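Local atomic coordinates of enzyme subtilase SubTY from Bacillus sp. TY145 (Bacillus sp., PDB entry 5FFN), a protein that probably hydrolyses peptide bonds in proteins as a subtilisin-like serine protease, and binds calcium and sodium ions. Residues S152-A157 and V185-V190; G161-A166 and Q275-L280; I293-G296 and Y301-G304. One frame throughout, in Å; residues are numbered along the deposited sequence.

Contact 1: residues S152-A157 and V185-V190. With NA (sodium ion), chain E.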
loop_
_atom_site.group_PDB
_atom_site.type_symbol
_atom_site.label_atom_id
_atom_site.label_comp_id
_atom_site.label_asym_id
_atom_site.label_seq_id
_atom_site.Cartn_x
_atom_site.Cartn_y
_atom_site.Cartn_z
ATOM N N SER A 152 -2.890 8.869 -15.672
ATOM C CA SER A 152 -2.112 9.892 -16.361
ATOM C C SER A 152 -0.965 10.426 -15.476
ATOM O O SER A 152 0.201 10.579 -15.948
ATOM C CB SER A 152 -3.017 11.036 -16.801
ATOM O OG SER A 152 -2.256 12.086 -17.390
ATOM N N ALA A 153 -1.279 10.647 -14.206
ATOM C CA ALA A 153 -0.304 11.159 -13.210
ATOM C C ALA A 153 0.795 10.129 -12.960
ATOM O O ALA A 153 2.010 10.464 -12.946
ATOM C CB ALA A 153 -1.001 11.517 -11.954
ATOM N N VAL A 154 0.399 8.864 -12.804
ATOM C CA VAL A 154 1.380 7.792 -12.606
ATOM C C VAL A 154 2.355 7.735 -13.792
ATOM O O VAL A 154 3.572 7.614 -13.579
ATOM C CB VAL A 154 0.656 6.437 -12.377
ATOM C CG1 VAL A 154 1.615 5.236 -12.594
ATOM C CG2 VAL A 154 -0.021 6.444 -11.020
ATOM N N ASP A 155 1.833 7.798 -15.020
ATOM C CA ASP A 155 2.693 7.741 -16.227
ATOM C C ASP A 155 3.625 8.944 -16.313
ATOM O O ASP A 155 4.745 8.809 -16.733
ATOM C CB ASP A 155 1.878 7.568 -17.502
ATOM C CG ASP A 155 1.202 6.203 -17.572
ATOM O OD1 ASP A 155 1.592 5.306 -16.788
ATOM O OD2 ASP A 155 0.258 6.048 -18.359
ATOM N N TYR A 156 3.114 10.112 -15.929
ATOM C CA TYR A 156 3.904 11.324 -15.875
ATOM C C TYR A 156 5.074 11.151 -14.908
ATOM O O TYR A 156 6.217 11.473 -15.250
ATOM C CB TYR A 156 3.028 12.474 -15.429
ATOM C CG TYR A 156 3.728 13.808 -15.279
ATOM C CD1 TYR A 156 4.066 14.556 -16.411
ATOM C CD2 TYR A 156 4.020 14.338 -14.026
ATOM C CE1 TYR A 156 4.650 15.793 -16.279
ATOM C CE2 TYR A 156 4.603 15.594 -13.884
ATOM C CZ TYR A 156 4.919 16.304 -15.014
ATOM O OH TYR A 156 5.468 17.559 -14.875
ATOM N N ALA A 157 4.795 10.602 -13.723
ATOM C CA ALA A 157 5.819 10.424 -12.704
ATOM C C ALA A 157 6.815 9.365 -13.110
ATOM O O ALA A 157 8.027 9.533 -12.887
ATOM C CB ALA A 157 5.176 10.096 -11.378
ATOM N N VAL A 185 0.242 -0.474 -15.676
ATOM C CA VAL A 185 1.481 -1.083 -16.155
ATOM C C VAL A 185 2.726 -0.492 -15.506
ATOM O O VAL A 185 3.709 -1.185 -15.278
ATOM C CB VAL A 185 1.587 -1.038 -17.720
ATOM C CG1 VAL A 185 1.657 0.319 -18.162
ATOM C CG2 VAL A 185 2.867 -1.717 -18.162
ATOM N N ASN A 186 2.659 0.794 -15.185
ATOM C CA ASN A 186 3.793 1.525 -14.662
ATOM C C ASN A 186 3.799 1.697 -13.140
ATOM O O ASN A 186 4.562 2.492 -12.603
ATOM C CB ASN A 186 3.921 2.878 -15.388
ATOM C CG ASN A 186 4.325 2.715 -16.867
ATOM O OD1 ASN A 186 5.054 1.818 -17.199
ATOM N ND2 ASN A 186 3.861 3.599 -17.707
ATOM N N ALA A 187 2.932 0.938 -12.447
ATOM C CA ALA A 187 2.964 0.881 -10.978
ATOM C C ALA A 187 3.271 -0.559 -10.574
ATOM O O ALA A 187 2.776 -1.486 -11.198
ATOM C CB ALA A 187 1.677 1.324 -10.396
ATOM N N VAL A 188 4.069 -0.728 -9.521
ATOM C CA VAL A 188 4.339 -2.047 -8.938
ATOM C C VAL A 188 3.171 -2.431 -7.997
ATOM O O VAL A 188 3.053 -1.856 -6.922
ATOM C CB VAL A 188 5.659 -2.034 -8.137
ATOM C CG1 VAL A 188 5.897 -3.382 -7.499
ATOM C CG2 VAL A 188 6.816 -1.610 -9.044
ATOM N N ALA A 189 2.349 -3.397 -8.419
ATOM C CA ALA A 189 1.183 -3.897 -7.633
ATOM C C ALA A 189 1.687 -4.846 -6.573
ATOM O O ALA A 189 2.344 -5.873 -6.883
ATOM C CB ALA A 189 0.179 -4.642 -8.536
ATOM N N VAL A 190 1.328 -4.581 -5.331
ATOM C CA VAL A 190 1.830 -5.372 -4.233
ATOM C C VAL A 190 0.678 -6.168 -3.569
ATOM O O VAL A 190 -0.301 -5.579 -3.057
ATOM C CB VAL A 190 2.554 -4.523 -3.191
ATOM C CG1 VAL A 190 3.131 -5.423 -2.074
ATOM C CG2 VAL A 190 3.678 -3.713 -3.802
HETATM NA NA NA E . 0.893 -2.674 -11.972
HETATM O O HOH W 1 0.722 2.879 -16.271
HETATM O O HOH W 2 2.223 -4.524 -11.255
HETATM O O HOH W 3 -0.171 -4.319 -13.187
#
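Asp-155 and Asn-186 tie helix 148-159 to the loop that leads into strand 188-194, two elements of the alpha/beta subtilase fold. The polar link is a hydrogen bond from Asn-186 ND2 to Asp-155 OD1, 3.0 Å long and fairly straight (161° at the hydrogen). The side chains cross at about a right angle and the two planes are 76° apart; the acceptor lies close to the amide plane, whereas the donor stands above the carboxylate plane. Water 1 makes a second link, donating to the same OD1 and accepting from Asn-186 N. A leucine in place of Asn-186 would probably leave Asp-155 OD1 with this water as its one remaining link to the loop.

Van der Waals packing comes from Val-154. Its CG1, held anti to the backbone N (chi1 163°), lies 4.0 Å from Asn-186 O and makes a looser, apolar contact with Ala-187 CB at 4.5 Å; Ile-164 also packs on this valine.

Metal binding takes over one residue further along. Ala-187 O coordinates the sodium ion at 2.4 Å, together with Gly-182 O, Leu-184 O and two waters. One of these, water 2, also accepts a hydrogen bond from Ala-189 N at 3.1 Å.

Contact 2: residues G161-A166 and Q275-L280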
loop_
_atom_site.group_PDB
_atom_site.type_symbol
_atom_site.label_atom_id
_atom_site.label_comp_id
_atom_site.label_asym_id
_atom_site.label_seq_id
_atom_site.Cartn_x
_atom_site.Cartn_y
_atom_site.Cartn_z
ATOM N N GLY A 161 11.273 9.401 -13.887
ATOM C CA GLY A 161 12.209 8.582 -13.101
ATOM C C GLY A 161 11.842 8.294 -11.657
ATOM O O GLY A 161 12.728 8.038 -10.826
ATOM N N VAL A 162 10.547 8.412 -11.329
ATOM C CA VAL A 162 10.023 8.138 -9.981
ATOM C C VAL A 162 9.430 6.719 -9.977
ATOM O O VAL A 162 8.637 6.376 -10.871
ATOM C CB VAL A 162 8.900 9.142 -9.575
ATOM C CG1 VAL A 162 8.304 8.776 -8.209
ATOM C CG2 VAL A 162 9.436 10.585 -9.516
ATOM N N LEU A 163 9.847 5.886 -9.030
ATOM C CA LEU A 163 9.282 4.533 -8.900
ATOM C C LEU A 163 7.921 4.659 -8.197
ATOM O O LEU A 163 7.800 5.368 -7.197
ATOM C CB LEU A 163 10.185 3.651 -8.055
ATOM C CG LEU A 163 9.757 2.189 -7.959
ATOM C CD1 LEU A 163 9.853 1.535 -9.337
ATOM C CD2 LEU A 163 10.593 1.480 -6.951
ATOM N N ILE A 164 6.919 3.950 -8.692
ATOM C CA ILE A 164 5.592 3.937 -8.077
ATOM C C ILE A 164 5.282 2.518 -7.572
ATOM O O ILE A 164 5.246 1.546 -8.359
ATOM C CB ILE A 164 4.452 4.429 -9.052
ATOM C CG1 ILE A 164 4.694 5.879 -9.534
ATOM C CG2 ILE A 164 3.104 4.396 -8.384
ATOM C CD1 ILE A 164 5.281 5.931 -10.863
ATOM N N VAL A 165 4.992 2.456 -6.288
ATOM C CA VAL A 165 4.637 1.219 -5.612
ATOM C C VAL A 165 3.246 1.390 -5.001
ATOM O O VAL A 165 2.990 2.384 -4.310
ATOM C CB VAL A 165 5.694 0.859 -4.533
ATOM C CG1 VAL A 165 5.336 -0.486 -3.917
ATOM C CG2 VAL A 165 7.119 0.793 -5.122
ATOM N N ALA A 166 2.315 0.464 -5.289
ATOM C CA ALA A 166 0.923 0.642 -4.941
ATOM C C ALA A 166 0.254 -0.686 -4.552
ATOM O O ALA A 166 0.644 -1.779 -5.019
ATOM C CB ALA A 166 0.133 1.330 -6.051
ATOM N N GLN A 275 15.655 0.264 -13.478
ATOM C CA GLN A 275 16.613 -0.778 -13.054
ATOM C C GLN A 275 16.291 -1.296 -11.625
ATOM O O GLN A 275 16.340 -2.497 -11.378
ATOM C CB GLN A 275 18.055 -0.260 -13.064
ATOM C CG GLN A 275 18.690 -0.000 -14.443
ATOM C CD GLN A 275 20.083 0.598 -14.256
ATOM O OE1 GLN A 275 20.213 1.694 -13.707
ATOM N NE2 GLN A 275 21.136 -0.142 -14.667
ATOM N N LEU A 276 15.905 -0.363 -10.745
ATOM C CA LEU A 276 15.488 -0.697 -9.370
ATOM C C LEU A 276 14.257 -1.627 -9.432
ATOM O O LEU A 276 14.195 -2.653 -8.744
ATOM C CB LEU A 276 15.217 0.586 -8.571
ATOM C CG LEU A 276 14.628 0.391 -7.176
ATOM C CD1 LEU A 276 15.558 -0.421 -6.324
ATOM C CD2 LEU A 276 14.341 1.734 -6.568
ATOM N N ARG A 277 13.286 -1.269 -10.259
ATOM C CA ARG A 277 12.078 -2.066 -10.422
ATOM C C ARG A 277 12.416 -3.462 -10.929
ATOM O O ARG A 277 11.841 -4.458 -10.475
ATOM C CB ARG A 277 11.138 -1.401 -11.425
ATOM C CG ARG A 277 9.853 -2.150 -11.624
ATOM C CD ARG A 277 8.893 -1.403 -12.462
ATOM N NE ARG A 277 7.616 -2.107 -12.594
ATOM C CZ ARG A 277 6.629 -1.712 -13.393
ATOM N NH1 ARG A 277 6.764 -0.657 -14.177
ATOM N NH2 ARG A 277 5.493 -2.379 -13.410
ATOM N N THR A 278 13.359 -3.519 -11.883
ATOM C CA THR A 278 13.771 -4.786 -12.469
ATOM C C THR A 278 14.404 -5.688 -11.411
ATOM O O THR A 278 14.217 -6.899 -11.431
ATOM C CB THR A 278 14.754 -4.510 -13.641
ATOM O OG1 THR A 278 14.006 -3.869 -14.668
ATOM C CG2 THR A 278 15.371 -5.744 -14.192
ATOM N N GLU A 279 15.174 -5.096 -10.525
ATOM C CA GLU A 279 15.868 -5.837 -9.480
ATOM C C GLU A 279 14.863 -6.275 -8.392
ATOM O O GLU A 279 15.010 -7.352 -7.829
ATOM C CB GLU A 279 17.029 -5.022 -8.944
ATOM C CG GLU A 279 17.688 -5.537 -7.733
ATOM C CD GLU A 279 18.364 -6.905 -7.836
ATOM O OE1 GLU A 279 18.335 -7.630 -8.854
ATOM O OE2 GLU A 279 18.895 -7.303 -6.788
ATOM N N LEU A 280 13.833 -5.478 -8.131
ATOM C CA LEU A 280 12.710 -5.987 -7.297
ATOM C C LEU A 280 12.084 -7.252 -7.899
ATOM O O LEU A 280 11.799 -8.233 -7.192
ATOM C CB LEU A 280 11.637 -4.911 -7.028
ATOM C CG LEU A 280 12.003 -3.759 -6.101
ATOM C CD1 LEU A 280 10.900 -2.652 -6.195
ATOM C CD2 LEU A 280 12.179 -4.250 -4.660
#
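Leu-163 meets Leu-276, Arg-277 and Leu-280 of helix 273-286, dividing its two methyl groups among them. CD2 meets a leucine pair one helical turn apart: Leu-276 CD2 lies 3.8 Å from it, and Leu-280 CD1 lies 4.2 Å from it, approaching from a direction roughly perpendicular to the first. The side chains of Leu-163 and Leu-276 themselves cross at about a right angle and touch methyl to methyl. With CG anti to the backbone N (chi1 -175°), Leu-163 stretches out from the strand far enough to span the gap to the helix; the axis of segment 275-280 passes 9.7 Å from that of strand 163-166, at 40° between their N-to-C directions.

The other branch turns to Arg-277. Leu-163 CD1 packs 3.8 Å from Arg-277 CB, so it is the root of the arginine that joins the apolar contact. From there the chain runs fully extended and carries the guanidinium group away from the leucines. NE forms a salt bridge with Glu-227 and NH2 donates to Val-185 O, so the buried charge is answered beyond the apolar patch; with the sodium ion about 5 Å from this side chain, the carboxylate of Glu-227 would probably ease the gathering of positive charge.

No hydrogen bond crosses between 161-166 and 275-280, and the touching residues are all buried. Ala-261 of helix 250-267 packs on Leu-163, while Ile-264 and Trp-265 of that helix pack on Leu-276. Ahead of the strand, Gly-161 is the C-prime residue of the Schellman motif that ends helix 148-159, with Val-162 N bonded to Ala-157 O. Helix 273-286 thus packs on one face of the largely parallel central sheet, the helix-on-sheet layering of the alpha/beta subtilase fold.

Contact 3: residues I293-G296 and Y301-G304. With CA (calcium ion), chain D.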
loop_
_atom_site.group_PDB
_atom_site.type_symbol
_atom_site.label_atom_id
_atom_site.label_comp_id
_atom_site.label_asym_id
_atom_site.label_seq_id
_atom_site.Cartn_x
_atom_site.Cartn_y
_atom_site.Cartn_z
ATOM N N ILE A 293 -4.777 -19.075 -2.435
ATOM C CA ILE A 293 -5.714 -19.358 -3.500
ATOM C C ILE A 293 -5.208 -18.762 -4.824
ATOM O O ILE A 293 -5.034 -17.541 -4.917
ATOM C CB ILE A 293 -7.110 -18.780 -3.160
ATOM C CG1 ILE A 293 -7.710 -19.558 -1.973
ATOM C CG2 ILE A 293 -8.045 -18.810 -4.382
ATOM C CD1 ILE A 293 -8.925 -18.947 -1.392
ATOM N N GLY A 294 -5.000 -19.600 -5.828
ATOM C CA GLY A 294 -4.440 -19.134 -7.114
ATOM C C GLY A 294 -2.919 -19.012 -7.221
ATOM O O GLY A 294 -2.381 -18.676 -8.302
ATOM N N ALA A 295 -2.215 -19.274 -6.132
ATOM C CA ALA A 295 -0.778 -19.221 -6.120
ATOM C C ALA A 295 -0.272 -20.538 -6.676
ATOM O O ALA A 295 -0.958 -21.567 -6.616
ATOM C CB ALA A 295 -0.198 -18.934 -4.680
ATOM N N GLY A 296 0.917 -20.525 -7.248
ATOM C CA GLY A 296 1.486 -21.768 -7.778
ATOM C C GLY A 296 2.900 -21.545 -8.222
ATOM O O GLY A 296 3.466 -20.475 -8.016
ATOM N N TYR A 301 -1.181 -15.239 -10.517
ATOM C CA TYR A 301 -2.067 -14.093 -10.351
ATOM C C TYR A 301 -2.458 -13.836 -8.867
ATOM O O TYR A 301 -3.156 -12.859 -8.588
ATOM C CB TYR A 301 -3.311 -14.240 -11.231
ATOM C CG TYR A 301 -4.136 -15.484 -10.972
ATOM C CD1 TYR A 301 -5.053 -15.529 -9.942
ATOM C CD2 TYR A 301 -3.944 -16.643 -11.729
ATOM C CE1 TYR A 301 -5.794 -16.716 -9.682
ATOM C CE2 TYR A 301 -4.686 -17.803 -11.504
ATOM C CZ TYR A 301 -5.620 -17.829 -10.481
ATOM O OH TYR A 301 -6.375 -18.992 -10.241
ATOM N N ALA A 302 -1.971 -14.648 -7.914
ATOM C CA ALA A 302 -2.108 -14.324 -6.495
ATOM C C ALA A 302 -0.923 -13.552 -5.921
ATOM O O ALA A 302 -1.096 -12.614 -5.139
ATOM C CB ALA A 302 -2.327 -15.587 -5.637
ATOM N N SER A 303 0.280 -13.960 -6.309
ATOM C CA SER A 303 1.489 -13.448 -5.700
ATOM C C SER A 303 2.447 -12.757 -6.700
ATOM O O SER A 303 3.481 -12.274 -6.292
ATOM C CB SER A 303 2.227 -14.579 -5.003
ATOM O OG SER A 303 2.740 -15.535 -5.941
ATOM N N GLY A 304 2.105 -12.762 -7.982
ATOM C CA GLY A 304 2.973 -12.200 -8.996
ATOM C C GLY A 304 4.271 -12.986 -9.099
ATOM O O GLY A 304 4.277 -14.209 -9.117
HETATM CA CA CA D . 4.297 -18.351 -7.675
HETATM O O HOH W 4 5.060 -16.127 -7.127
#
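Tyr-301 lays its ring beneath the backbone of Gly-294. The carbonyl oxygen, Gly-294 O, stands 3.9 Å above the ring plane, over the centre of one face, while Gly-294 CA lies 3.7 Å from Tyr-301 OH. The side chain is swung into this place by a chi1 of 58°, which sets CG between the backbone N and the carbonyl carbon. The fit depends on a residue without a side chain: a CB on Gly-294 would collide with Tyr-301 CE1, and the positive phi of 84° would also jam it against the preceding carbonyl. Arg-210 and Ser-175 also touch the tyrosine.

Ala-302 follows, its methyl group directed at the same strip of backbone. CB lies 3.4 Å from Ile-293 O and 3.7 Å from Ala-295 N, and it meets Ala-295 CB at 4.1 Å in the apolar part of the contact. Ile-293 O also accepts a hydrogen bond from Arg-210 NH2. The amides of Ala-302 and Ser-303 both donate to Asp-300 OD1, steadying a carboxylate whose other oxygen, OD2, binds calcium. The two segments thus form part of a calcium-binding loop, in which Asp-288, Ile-289, Gly-296, Gly-298 and Asp-300 supply the protein ligands; the Gly-296 O bond to the metal measures 2.3 Å.

Ser-303 belongs to the second shell of this site. Its OG does not bind the ion but accepts a hydrogen bond from water 4, which is itself a calcium ligand at 2.4 Å. The serine backbone is held from another direction, where Ser-303 O bonds to Ser-229 OG.

At Gly-304 the carbonyl oxygen accepts the other hydrogen of water 4, with Gly-304 O 2.9 Å from the water oxygen.

Contact 2 is buried throughout, contact 1 partly so, and contact 3 lies at the surface. Contacts 1 and 2 lie on adjacent strands, 188-194 and 163-167, which run parallel in the mixed central sheet: Val-188 N probably bonds to Ile-164 O. They bring helices 148-159 and 273-286 to opposite faces of strand 163-167. Contact 3 sits apart, about 22 Å and 21 Å from the other two centre to centre, and joins two segments without regular helix or strand. Chemistry follows place: leucine packing in contact 2, a direct amide-carboxylate bond with a water bridge beside it, and sodium, in contact 1, glycine backbone, one tyrosine ring and calcium in contact 3.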